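Local coordinates for protein histone-lysine N-methyltransferase, H3 lysine-9 specific SUVH6 (Arabidopsis thaliana, PDB 6A5K) that transfers methyl groups from S-adenosylmethionine to histone H3 and probably recognises methylated DNA through its SRA domain, at residues A[64-69]-A[167-172]; A[106-111]-A[162-167]; A[173-178]-A[191-196]; A[199-204]-A[213-218]. The protein carries 1 engineered substitution. One frame throughout, in Å; residues are numbered along the deposited sequence.

Contact 1 (A[64-69]-A[167-172])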
# COMPACT_ATOMS: atom_id res chain seq x y z
N HIS A 64 -2.23 -7.77 26.63
CA HIS A 64 -3.41 -8.03 25.82
C HIS A 64 -4.33 -6.82 25.88
O HIS A 64 -4.43 -6.17 26.91
CB HIS A 64 -4.16 -9.28 26.30
CG HIS A 64 -3.64 -10.57 25.73
ND1 HIS A 64 -2.54 -11.22 26.23
CD2 HIS A 64 -4.09 -11.32 24.70
CE1 HIS A 64 -2.32 -12.32 25.53
NE2 HIS A 64 -3.25 -12.40 24.60
N ILE A 65 -5.01 -6.53 24.77
CA ILE A 65 -5.94 -5.41 24.70
C ILE A 65 -7.37 -5.87 24.40
O ILE A 65 -7.60 -6.63 23.46
CB ILE A 65 -5.51 -4.40 23.62
CG1 ILE A 65 -4.11 -3.86 23.92
CG2 ILE A 65 -6.52 -3.26 23.52
CD1 ILE A 65 -3.52 -3.03 22.81
N LEU A 66 -8.33 -5.39 25.18
CA LEU A 66 -9.74 -5.64 24.88
C LEU A 66 -10.35 -4.45 24.15
O LEU A 66 -10.35 -3.33 24.66
CB LEU A 66 -10.53 -5.93 26.16
CG LEU A 66 -11.89 -6.62 26.01
CD1 LEU A 66 -11.75 -7.96 25.30
CD2 LEU A 66 -12.54 -6.81 27.38
N GLY A 67 -10.87 -4.69 22.95
CA GLY A 67 -11.53 -3.65 22.18
C GLY A 67 -10.61 -3.01 21.15
O GLY A 67 -9.78 -3.68 20.54
N GLU A 68 -10.78 -1.70 20.95
CA GLU A 68 -10.00 -0.96 19.96
C GLU A 68 -8.52 -0.87 20.30
O GLU A 68 -8.15 -0.59 21.44
CB GLU A 68 -10.55 0.47 19.78
CG GLU A 68 -11.96 0.58 19.20
CD GLU A 68 -13.05 0.50 20.26
OE1 GLU A 68 -12.73 0.22 21.43
OE2 GLU A 68 -14.22 0.74 19.91
N VAL A 69 -7.68 -1.10 19.30
CA VAL A 69 -6.24 -0.95 19.44
C VAL A 69 -5.82 0.39 18.84
O VAL A 69 -6.09 0.66 17.67
CB VAL A 69 -5.48 -2.09 18.73
CG1 VAL A 69 -3.98 -1.84 18.76
CG2 VAL A 69 -5.83 -3.43 19.36
N LYS A 167 -20.13 -12.35 29.11
CA LYS A 167 -19.65 -11.03 29.51
C LYS A 167 -20.04 -9.93 28.51
O LYS A 167 -20.03 -8.75 28.85
CB LYS A 167 -18.14 -11.04 29.71
CG LYS A 167 -17.64 -12.12 30.66
CD LYS A 167 -18.05 -11.83 32.09
CE LYS A 167 -17.08 -12.47 33.07
NZ LYS A 167 -17.45 -13.88 33.36
N GLN A 168 -20.39 -10.35 27.30
CA GLN A 168 -20.69 -9.41 26.21
C GLN A 168 -19.56 -8.41 26.01
O GLN A 168 -19.79 -7.21 25.86
CB GLN A 168 -22.02 -8.70 26.46
CG GLN A 168 -23.22 -9.60 26.19
CD GLN A 168 -23.29 -10.04 24.74
OE1 GLN A 168 -23.51 -9.23 23.84
NE2 GLN A 168 -23.09 -11.33 24.51
N THR A 169 -18.34 -8.93 26.03
CA THR A 169 -17.14 -8.14 25.78
C THR A 169 -16.77 -8.19 24.30
O THR A 169 -17.03 -9.19 23.63
CB THR A 169 -15.97 -8.64 26.64
OG1 THR A 169 -15.94 -10.07 26.59
CG2 THR A 169 -16.15 -8.20 28.08
N PRO A 170 -16.17 -7.11 23.78
CA PRO A 170 -15.88 -7.04 22.34
C PRO A 170 -14.78 -8.01 21.89
O PRO A 170 -13.89 -8.36 22.66
CB PRO A 170 -15.45 -5.59 22.14
CG PRO A 170 -14.85 -5.20 23.45
CD PRO A 170 -15.70 -5.90 24.49
N VAL A 171 -14.87 -8.43 20.63
CA VAL A 171 -13.89 -9.32 20.02
C VAL A 171 -13.43 -8.72 18.69
O VAL A 171 -14.26 -8.41 17.83
CB VAL A 171 -14.48 -10.74 19.78
CG1 VAL A 171 -13.46 -11.64 19.07
CG2 VAL A 171 -14.95 -11.37 21.09
N ARG A 172 -12.12 -8.55 18.52
CA ARG A 172 -11.61 -8.09 17.23
C ARG A 172 -11.67 -9.22 16.21
O ARG A 172 -11.21 -10.32 16.47
CB ARG A 172 -10.18 -7.56 17.34
CG ARG A 172 -10.05 -6.24 18.08
CD ARG A 172 -8.60 -5.73 18.09
NE ARG A 172 -7.70 -6.67 18.76
CZ ARG A 172 -7.56 -6.77 20.08
NH1 ARG A 172 -8.27 -6.01 20.89
NH2 ARG A 172 -6.71 -7.66 20.59
O HOH W 1 -11.40 -7.28 21.85

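Contact 2 (A[106-111]-A[162-167])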
# COMPACT_ATOMS: atom_id res chain seq x y z
N LYS A 106 -11.78 -15.86 31.52
CA LYS A 106 -11.03 -15.40 30.37
C LYS A 106 -12.01 -15.15 29.25
O LYS A 106 -12.97 -15.90 29.09
CB LYS A 106 -9.97 -16.43 29.95
CG LYS A 106 -8.85 -16.60 30.96
CD LYS A 106 -8.08 -17.89 30.74
CE LYS A 106 -6.92 -18.02 31.72
NZ LYS A 106 -6.27 -19.36 31.65
N VAL A 107 -11.80 -14.07 28.50
CA VAL A 107 -12.64 -13.77 27.36
C VAL A 107 -11.76 -13.61 26.14
O VAL A 107 -10.59 -13.24 26.27
CB VAL A 107 -13.48 -12.50 27.56
CG1 VAL A 107 -14.44 -12.67 28.74
CG2 VAL A 107 -12.58 -11.27 27.75
N ALA A 108 -12.31 -13.89 24.97
CA ALA A 108 -11.56 -13.71 23.73
C ALA A 108 -11.26 -12.24 23.49
O ALA A 108 -12.09 -11.37 23.77
CB ALA A 108 -12.32 -14.28 22.55
N THR A 109 -10.08 -11.96 22.96
CA THR A 109 -9.73 -10.60 22.56
C THR A 109 -9.80 -10.48 21.05
O THR A 109 -10.17 -9.43 20.52
CB THR A 109 -8.34 -10.22 23.04
OG1 THR A 109 -7.41 -11.23 22.61
CG2 THR A 109 -8.30 -10.09 24.57
N SER A 110 -9.43 -11.55 20.35
CA SER A 110 -9.41 -11.45 18.89
C SER A 110 -9.47 -12.81 18.23
O SER A 110 -9.03 -13.80 18.81
CB SER A 110 -8.16 -10.71 18.42
OG SER A 110 -6.99 -11.42 18.79
N ILE A 111 -10.04 -12.88 17.03
CA ILE A 111 -10.03 -14.11 16.27
C ILE A 111 -9.60 -13.86 14.83
O ILE A 111 -9.87 -12.80 14.26
CB ILE A 111 -11.41 -14.82 16.26
CG1 ILE A 111 -12.48 -13.94 15.60
CG2 ILE A 111 -11.83 -15.21 17.67
CD1 ILE A 111 -13.87 -14.58 15.54
N ALA A 162 -16.60 -18.63 24.32
CA ALA A 162 -17.89 -18.93 24.95
C ALA A 162 -18.18 -17.96 26.09
O ALA A 162 -19.31 -17.50 26.26
CB ALA A 162 -17.92 -20.36 25.45
N THR A 163 -17.16 -17.63 26.88
CA THR A 163 -17.30 -16.71 28.00
C THR A 163 -17.59 -15.29 27.52
O THR A 163 -18.29 -14.52 28.20
CB THR A 163 -16.04 -16.72 28.88
OG1 THR A 163 -15.78 -18.07 29.30
CG2 THR A 163 -16.21 -15.83 30.11
N SER A 164 -17.07 -14.94 26.35
CA SER A 164 -17.36 -13.64 25.74
C SER A 164 -18.87 -13.41 25.61
O SER A 164 -19.34 -12.28 25.73
CB SER A 164 -16.69 -13.51 24.37
OG SER A 164 -15.29 -13.32 24.49
N ILE A 165 -19.61 -14.48 25.35
CA ILE A 165 -21.07 -14.41 25.26
C ILE A 165 -21.68 -13.91 26.57
O ILE A 165 -22.52 -13.00 26.57
CB ILE A 165 -21.68 -15.78 24.93
CG1 ILE A 165 -21.14 -16.29 23.59
CG2 ILE A 165 -23.20 -15.71 24.90
CD1 ILE A 165 -21.56 -17.71 23.25
N GLU A 166 -21.25 -14.50 27.68
CA GLU A 166 -21.79 -14.13 28.98
C GLU A 166 -21.38 -12.72 29.39
O GLU A 166 -22.18 -11.98 29.96
CB GLU A 166 -21.36 -15.11 30.07
CG GLU A 166 -21.37 -16.57 29.65
CD GLU A 166 -20.58 -17.44 30.62
OE1 GLU A 166 -20.26 -16.97 31.73
OE2 GLU A 166 -20.30 -18.61 30.27
N LYS A 167 -20.13 -12.35 29.11
CA LYS A 167 -19.65 -11.03 29.51
C LYS A 167 -20.04 -9.93 28.51
O LYS A 167 -20.03 -8.75 28.85
CB LYS A 167 -18.14 -11.04 29.71
CG LYS A 167 -17.64 -12.12 30.66
CD LYS A 167 -18.05 -11.83 32.09
CE LYS A 167 -17.08 -12.47 33.07
NZ LYS A 167 -17.45 -13.88 33.36
O HOH W 2 -13.61 -18.27 31.54
O HOH W 3 -14.54 -10.82 24.49

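Contact 3 (A[173-178]-A[191-196])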
# COMPACT_ATOMS: atom_id res chain seq x y z
N VAL A 173 -12.24 -8.95 15.04
CA VAL A 173 -12.25 -9.95 13.99
C VAL A 173 -11.26 -9.60 12.88
O VAL A 173 -11.36 -8.53 12.26
CB VAL A 173 -13.67 -10.13 13.41
CG1 VAL A 173 -13.62 -10.94 12.11
CG2 VAL A 173 -14.57 -10.80 14.44
N ILE A 174 -10.29 -10.48 12.66
CA ILE A 174 -9.37 -10.38 11.54
C ILE A 174 -9.80 -11.43 10.52
O ILE A 174 -9.78 -12.63 10.80
CB ILE A 174 -7.89 -10.59 11.96
CG1 ILE A 174 -7.43 -9.49 12.93
CG2 ILE A 174 -6.97 -10.60 10.74
CD1 ILE A 174 -7.69 -9.81 14.39
N ARG A 175 -10.20 -10.97 9.34
CA ARG A 175 -10.70 -11.87 8.32
C ARG A 175 -9.60 -12.25 7.34
O ARG A 175 -8.93 -11.39 6.78
CB ARG A 175 -11.87 -11.22 7.57
CG ARG A 175 -12.50 -12.07 6.48
CD ARG A 175 -13.73 -11.38 5.88
NE ARG A 175 -13.39 -10.09 5.28
CZ ARG A 175 -12.83 -9.95 4.08
NH1 ARG A 175 -12.56 -11.02 3.34
NH2 ARG A 175 -12.56 -8.73 3.61
N GLY A 176 -9.41 -13.55 7.15
CA GLY A 176 -8.50 -14.04 6.14
C GLY A 176 -9.18 -13.99 4.79
O GLY A 176 -10.30 -14.47 4.64
N LYS A 177 -8.53 -13.39 3.80
CA LYS A 177 -9.12 -13.28 2.46
C LYS A 177 -9.21 -14.62 1.76
O LYS A 177 -10.11 -14.84 0.93
CB LYS A 177 -8.32 -12.32 1.59
CG LYS A 177 -8.46 -10.86 1.96
CD LYS A 177 -8.01 -9.99 0.79
CE LYS A 177 -7.61 -8.61 1.26
NZ LYS A 177 -6.72 -7.93 0.26
N HIS A 178 -8.28 -15.51 2.07
CA HIS A 178 -8.23 -16.82 1.42
C HIS A 178 -8.55 -17.95 2.40
O HIS A 178 -8.85 -19.07 1.98
CB HIS A 178 -6.85 -17.04 0.79
CG HIS A 178 -6.27 -15.81 0.16
ND1 HIS A 178 -6.66 -15.37 -1.08
CD2 HIS A 178 -5.34 -14.93 0.61
CE1 HIS A 178 -5.99 -14.26 -1.38
NE2 HIS A 178 -5.18 -13.98 -0.38
N VAL A 191 -7.58 -8.88 6.87
CA VAL A 191 -8.24 -7.58 7.00
C VAL A 191 -8.86 -7.42 8.38
O VAL A 191 -9.60 -8.29 8.85
CB VAL A 191 -9.34 -7.40 5.93
CG1 VAL A 191 -9.97 -6.02 6.02
CG2 VAL A 191 -8.77 -7.63 4.54
N TYR A 192 -8.57 -6.30 9.04
CA TYR A 192 -9.23 -5.96 10.30
C TYR A 192 -10.66 -5.47 10.05
O TYR A 192 -10.86 -4.37 9.52
CB TYR A 192 -8.43 -4.91 11.08
CG TYR A 192 -9.13 -4.51 12.37
CD1 TYR A 192 -9.66 -5.48 13.21
CD2 TYR A 192 -9.28 -3.18 12.72
CE1 TYR A 192 -10.31 -5.14 14.37
CE2 TYR A 192 -9.93 -2.82 13.89
CZ TYR A 192 -10.44 -3.80 14.71
OH TYR A 192 -11.09 -3.46 15.86
N ASP A 193 -11.65 -6.26 10.45
CA ASP A 193 -13.05 -5.95 10.14
C ASP A 193 -13.80 -5.33 11.32
O ASP A 193 -14.99 -5.03 11.22
CB ASP A 193 -13.78 -7.21 9.66
CG ASP A 193 -13.64 -7.42 8.16
OD1 ASP A 193 -13.21 -6.48 7.45
OD2 ASP A 193 -13.96 -8.53 7.69
N GLY A 194 -13.09 -5.11 12.42
CA GLY A 194 -13.66 -4.38 13.54
C GLY A 194 -14.09 -5.23 14.72
O GLY A 194 -13.66 -6.38 14.89
N LEU A 195 -14.97 -4.65 15.54
CA LEU A 195 -15.37 -5.26 16.80
C LEU A 195 -16.72 -5.95 16.69
O LEU A 195 -17.66 -5.43 16.09
CB LEU A 195 -15.43 -4.20 17.90
CG LEU A 195 -14.12 -3.48 18.20
CD1 LEU A 195 -14.32 -2.47 19.33
CD2 LEU A 195 -13.04 -4.47 18.57
N TYR A 196 -16.80 -7.14 17.29
CA TYR A 196 -18.00 -7.96 17.26
C TYR A 196 -18.38 -8.40 18.67
O TYR A 196 -17.54 -8.40 19.57
CB TYR A 196 -17.79 -9.20 16.38
CG TYR A 196 -17.77 -8.95 14.88
CD1 TYR A 196 -18.72 -9.54 14.05
CD2 TYR A 196 -16.78 -8.16 14.30
CE1 TYR A 196 -18.70 -9.33 12.68
CE2 TYR A 196 -16.75 -7.95 12.93
CZ TYR A 196 -17.71 -8.53 12.13
OH TYR A 196 -17.69 -8.32 10.76
O HOH W 4 -13.53 -6.35 4.86

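Contact 4 (A[199-204]-A[213-218])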
# COMPACT_ATOMS: atom_id res chain seq x y z
N GLU A 199 -22.74 -13.99 20.27
CA GLU A 199 -24.15 -14.12 20.63
C GLU A 199 -24.52 -15.51 21.13
O GLU A 199 -25.31 -15.66 22.06
CB GLU A 199 -25.04 -13.76 19.43
CG GLU A 199 -24.92 -12.31 18.98
CD GLU A 199 -25.91 -11.96 17.90
OE1 GLU A 199 -26.21 -12.83 17.05
OE2 GLU A 199 -26.39 -10.80 17.89
N LYS A 200 -23.96 -16.53 20.50
CA LYS A 200 -24.27 -17.91 20.87
C LYS A 200 -23.24 -18.86 20.31
O LYS A 200 -22.49 -18.51 19.40
CB LYS A 200 -25.67 -18.30 20.38
CG LYS A 200 -25.79 -18.37 18.87
CD LYS A 200 -27.20 -18.81 18.45
CE LYS A 200 -27.41 -18.64 16.95
NZ LYS A 200 -28.81 -18.99 16.54
N TYR A 201 -23.21 -20.07 20.85
CA TYR A 201 -22.38 -21.11 20.27
C TYR A 201 -23.13 -22.44 20.27
O TYR A 201 -24.13 -22.63 20.97
CB TYR A 201 -21.05 -21.24 21.01
CG TYR A 201 -21.10 -22.02 22.30
CD1 TYR A 201 -20.67 -23.34 22.35
CD2 TYR A 201 -21.55 -21.44 23.48
CE1 TYR A 201 -20.70 -24.07 23.52
CE2 TYR A 201 -21.59 -22.16 24.66
CZ TYR A 201 -21.16 -23.47 24.67
OH TYR A 201 -21.19 -24.19 25.84
N TRP A 202 -22.65 -23.36 19.45
CA TRP A 202 -23.24 -24.68 19.41
C TRP A 202 -22.18 -25.68 19.02
O TRP A 202 -21.04 -25.33 18.73
CB TRP A 202 -24.42 -24.73 18.45
CG TRP A 202 -24.08 -24.44 17.02
CD1 TRP A 202 -23.80 -25.35 16.05
CD2 TRP A 202 -23.98 -23.15 16.40
NE1 TRP A 202 -23.55 -24.71 14.86
CE2 TRP A 202 -23.65 -23.36 15.05
CE3 TRP A 202 -24.16 -21.84 16.86
CZ2 TRP A 202 -23.48 -22.31 14.15
CZ3 TRP A 202 -23.99 -20.79 15.96
CH2 TRP A 202 -23.65 -21.04 14.62
N GLN A 203 -22.58 -26.93 19.00
CA GLN A 203 -21.64 -28.01 18.83
C GLN A 203 -22.19 -28.98 17.79
O GLN A 203 -23.36 -29.37 17.86
CB GLN A 203 -21.40 -28.64 20.21
CG GLN A 203 -20.69 -29.94 20.26
CD GLN A 203 -20.14 -30.22 21.65
OE1 GLN A 203 -20.63 -29.70 22.65
NE2 GLN A 203 -19.10 -31.05 21.72
N GLN A 204 -21.37 -29.34 16.81
CA GLN A 204 -21.83 -30.20 15.72
C GLN A 204 -20.70 -31.06 15.16
O GLN A 204 -19.53 -30.83 15.44
CB GLN A 204 -22.44 -29.36 14.59
CG GLN A 204 -21.46 -28.38 13.96
CD GLN A 204 -22.06 -27.63 12.79
OE1 GLN A 204 -23.02 -26.88 12.94
NE2 GLN A 204 -21.49 -27.84 11.61
N PHE A 213 -16.89 -26.93 17.69
CA PHE A 213 -17.67 -25.80 18.19
C PHE A 213 -17.81 -24.72 17.13
O PHE A 213 -16.86 -24.42 16.41
CB PHE A 213 -17.03 -25.21 19.45
CG PHE A 213 -17.06 -26.13 20.63
CD1 PHE A 213 -15.98 -26.96 20.91
CD2 PHE A 213 -18.17 -26.18 21.45
CE1 PHE A 213 -16.01 -27.82 22.00
CE2 PHE A 213 -18.21 -27.04 22.54
CZ PHE A 213 -17.13 -27.86 22.81
N LYS A 214 -19.00 -24.13 17.06
CA LYS A 214 -19.25 -23.01 16.17
C LYS A 214 -19.86 -21.85 16.96
O LYS A 214 -20.62 -22.07 17.90
CB LYS A 214 -20.16 -23.42 15.02
CG LYS A 214 -19.57 -24.51 14.13
CD LYS A 214 -19.80 -24.21 12.66
CE LYS A 214 -19.09 -25.22 11.78
NZ LYS A 214 -19.14 -24.84 10.34
N PHE A 215 -19.51 -20.63 16.57
CA PHE A 215 -19.90 -19.43 17.30
C PHE A 215 -20.54 -18.44 16.33
O PHE A 215 -20.07 -18.28 15.21
CB PHE A 215 -18.67 -18.78 17.97
CG PHE A 215 -17.93 -19.69 18.91
CD1 PHE A 215 -17.01 -20.62 18.43
CD2 PHE A 215 -18.13 -19.61 20.28
CE1 PHE A 215 -16.32 -21.45 19.29
CE2 PHE A 215 -17.45 -20.44 21.16
CZ PHE A 215 -16.55 -21.37 20.66
N GLN A 216 -21.60 -17.77 16.76
CA GLN A 216 -22.16 -16.69 15.95
C GLN A 216 -21.79 -15.35 16.55
O GLN A 216 -22.04 -15.10 17.73
CB GLN A 216 -23.68 -16.81 15.82
CG GLN A 216 -24.32 -15.62 15.14
CD GLN A 216 -25.80 -15.81 14.91
OE1 GLN A 216 -26.20 -16.68 14.14
NE2 GLN A 216 -26.62 -15.00 15.57
N LEU A 217 -21.18 -14.49 15.75
CA LEU A 217 -20.82 -13.14 16.17
C LEU A 217 -21.58 -12.11 15.35
O LEU A 217 -21.89 -12.34 14.19
CB LEU A 217 -19.31 -12.90 16.04
CG LEU A 217 -18.35 -13.76 16.87
CD1 LEU A 217 -18.12 -15.12 16.22
CD2 LEU A 217 -17.02 -13.04 17.09
N ARG A 218 -21.87 -10.97 15.97
CA ARG A 218 -22.55 -9.88 15.27
C ARG A 218 -21.78 -8.58 15.47
O ARG A 218 -21.37 -8.23 16.58
CB ARG A 218 -23.99 -9.72 15.76
CG ARG A 218 -24.78 -8.66 15.00
CD ARG A 218 -26.20 -8.50 15.54
NE ARG A 218 -26.96 -9.75 15.48
CZ ARG A 218 -27.72 -10.11 14.45
NH1 ARG A 218 -27.82 -9.32 13.39
NH2 ARG A 218 -28.37 -11.26 14.48

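Contact 1 (A[64-69]-A[167-172])
Thr-169 and Leu-66 meet inside the SRA domain, where the chain joining helix 156-167 to strand 171-176 passes the loop 64-69. The threonine methyl CG2 lies 3.9 Å from Leu-66 CD2, the two side chains crossing at about a right angle. CG2 is anti to the carbonyl carbon, and threonine can offer this methyl while keeping a hydroxyl on its other branch. Pro-170 follows with its ring: CG rests 3.9 Å from Gly-67 CA, and the CG–CD side packs against Leu-66 CG. Gly-67 has backbone angles (phi 97°, psi -144°) at which a CB would jam against the preceding carbonyl oxygen, which is why glycine fits. Its N-H reaches Pro-170 O through a water.

Arg-172, on the strand, makes the largest single contribution and all the direct hydrogen bonds. Its NH1 donates to Ile-65 O at 2.7 Å, from above the carbonyl plane, and to Gly-67 O at 2.8 Å; NH2 adds a weak bond to Ile-65 O and a hydrogen bond to Ile-89 O. Arginine suits this buried place because its several N-H groups can serve carbonyls spread around one edge. An alanine here would probably leave the carbonyls of Ile-65 and Gly-67 without their shared donor and the loop freer to shift. Over one face of the guanidinium lies the methyl CG2 of Val-69, 3.8 Å from Arg-172 NE and offset toward the rim.

Contact 2 (A[106-111]-A[162-167])
Lys-106 brings its backbone against Thr-163 where the strand segment 106-111 crosses the helix segment 162-167 at 101° in the SRA domain, the axes of the two segments approaching to 6.5 Å. Its carbonyl O lies 3.2 Å from Thr-163 CB, while its N-H reaches Thr-163 OG1 through a water that accepts from the lysine and donates to the threonine. That hydroxyl is also hydrogen-bonded to Leu-159 O, one turn back along the helix, so threonine can serve helix and strand together.

Val-107 comes next and supplies the apolar part. Its methyl CG1, anti to the carbonyl carbon (chi1 -63°), meets two helix side chains, approaching Lys-167 CG to 3.8 Å and Thr-163 CG2 to 3.9 Å. Both crossings are close to a right angle, and the lysine takes part through its aliphatic stem.

At Ala-108 the contact turns polar again. The backbone N donates to Ser-164 OG over 3.1 Å, with a bent N-H...O angle of 135°, and a second water links the Ala-108 carbonyl to the same hydroxyl. Ala-108 and Ser-164 are small enough for CB to lie beside OG. Beyond, Thr-109 and Ser-110 form a classic beta bulge opposite Asp-98. Helix hydroxyls, directly or through water, thus satisfy the Lys-106 N-H and the Ala-108 N-H and carbonyl, ahead of the backbone bonds that strand 171-176 makes to Thr-109 and Ile-111.

Contact 3 (A[173-178]-A[191-196])
Val-173 lays its methyl CG2 over one face of the Tyr-196 ring, a CH-pi contact with CG2 3.9 Å from the ring centroid and 29° off the normal. The methyl sits toward one side of the ring, with CG2 only 3.4 Å from Tyr-196 CD2, and a compact branched residue suits so close a fit. Strands 171-176 and 190-205 run antiparallel here. Val-173 N donates to Gly-194 O, and Val-173 O accepts from Asp-193 N. Gly-194 adopts a positive phi, where a side chain would collide with the preceding carbonyl oxygen. Further on, Ile-174 and Tyr-192 make a non-hydrogen-bonded pair, and Arg-175 and Val-191 a hydrogen-bonded one.

On the face shared by Val-173, Arg-175 and Val-191 lies a salt bridge. With CG anti to the backbone N (chi1 -179°) and a bend at chi3, Arg-175 NE donates over 2.9 Å to the syn lone pair of Asp-193 OD2. The guanidinium and carboxylate planes are nearly coplanar, 23° apart; along the same guanidinium edge a water accepts from Arg-175 NH2 and donates to Asp-193 OD1. A leucine in place of Arg-175 would probably leave the Asp-193 carboxylate without this positive mate and the bridging water less firmly held. Val-191 CG2 packs 3.6 Å from Lys-177 CE, beyond which the lysine NZ pairs with Glu-77.

Trp-228 of helix 227-234 touches both partners of the salt bridge, Tyr-196 packs on Leu-217 and Arg-219 of strand 211-219, and Ile-174 bonds through its backbone to Ile-111 and Ala-113 of strand 105-113.

Contact 4 (A[199-204]-A[213-218])
Lys-214 runs from the Trp-202 indole to the Gln-204 amide across an antiparallel beta hairpin of the SRA domain. Its CB lies over one face of the indole, 3.8 Å from the centroid of the five-membered ring, in a CH-pi contact. CG stays 4.1 Å from Trp-202 NE1, CD nears Gln-204 CD, CE approaches Gln-204 NE2 to 3.6 Å, and NZ ends near the same nitrogen. Lysine suits this path because its methylenes can lie on the indole while the ammonium carries on to the amide. Trp-202 CG sits between the backbone N and the carbonyl carbon (chi1 62°), and NE1 holds the indole's orientation by donating to Gln-204 OE1 at 2.9 Å.

At the other end, Glu-199 divides its carboxylate: OE1 accepts from Gln-216 NE2 at 2.7 Å, and OE2 forms a salt bridge with Arg-218 NE, also 2.7 Å. Arg-218 NH1 has a second acidic partner in Asp-125.

Tyr-201 and Phe-215 occupy the opposite face, their rings tilted by only 26° but with centroids 5.8 Å apart, so little of one covers the other. That face packs on helix 156-167, Tyr-201 against Ile-165 and Phe-215 against Leu-161, while strand 126-130 pairs with strand 211-219.

In the fold
All four contacts belong to the SRA domain and reach one mixed sheet. Contacts 2 and 3 are buried, contact 1 partly so, and contact 4 lies at the surface. Strand 171-176 serves contacts 1 and 3, and strand 190-205 serves contacts 3 and 4; Arg-172 also bonds through its backbone to strand 105-113 of contact 2. Helix 156-167 of contact 2 touches contact 4 through Ile-165. The chemistry follows the setting: loop carbonyls meet a buried arginine in contact 1, hydroxyls and waters join helix to strand in contact 2, and strand pairing governs contacts 3 and 4, with longer polar side chains and rings on the surface hairpin.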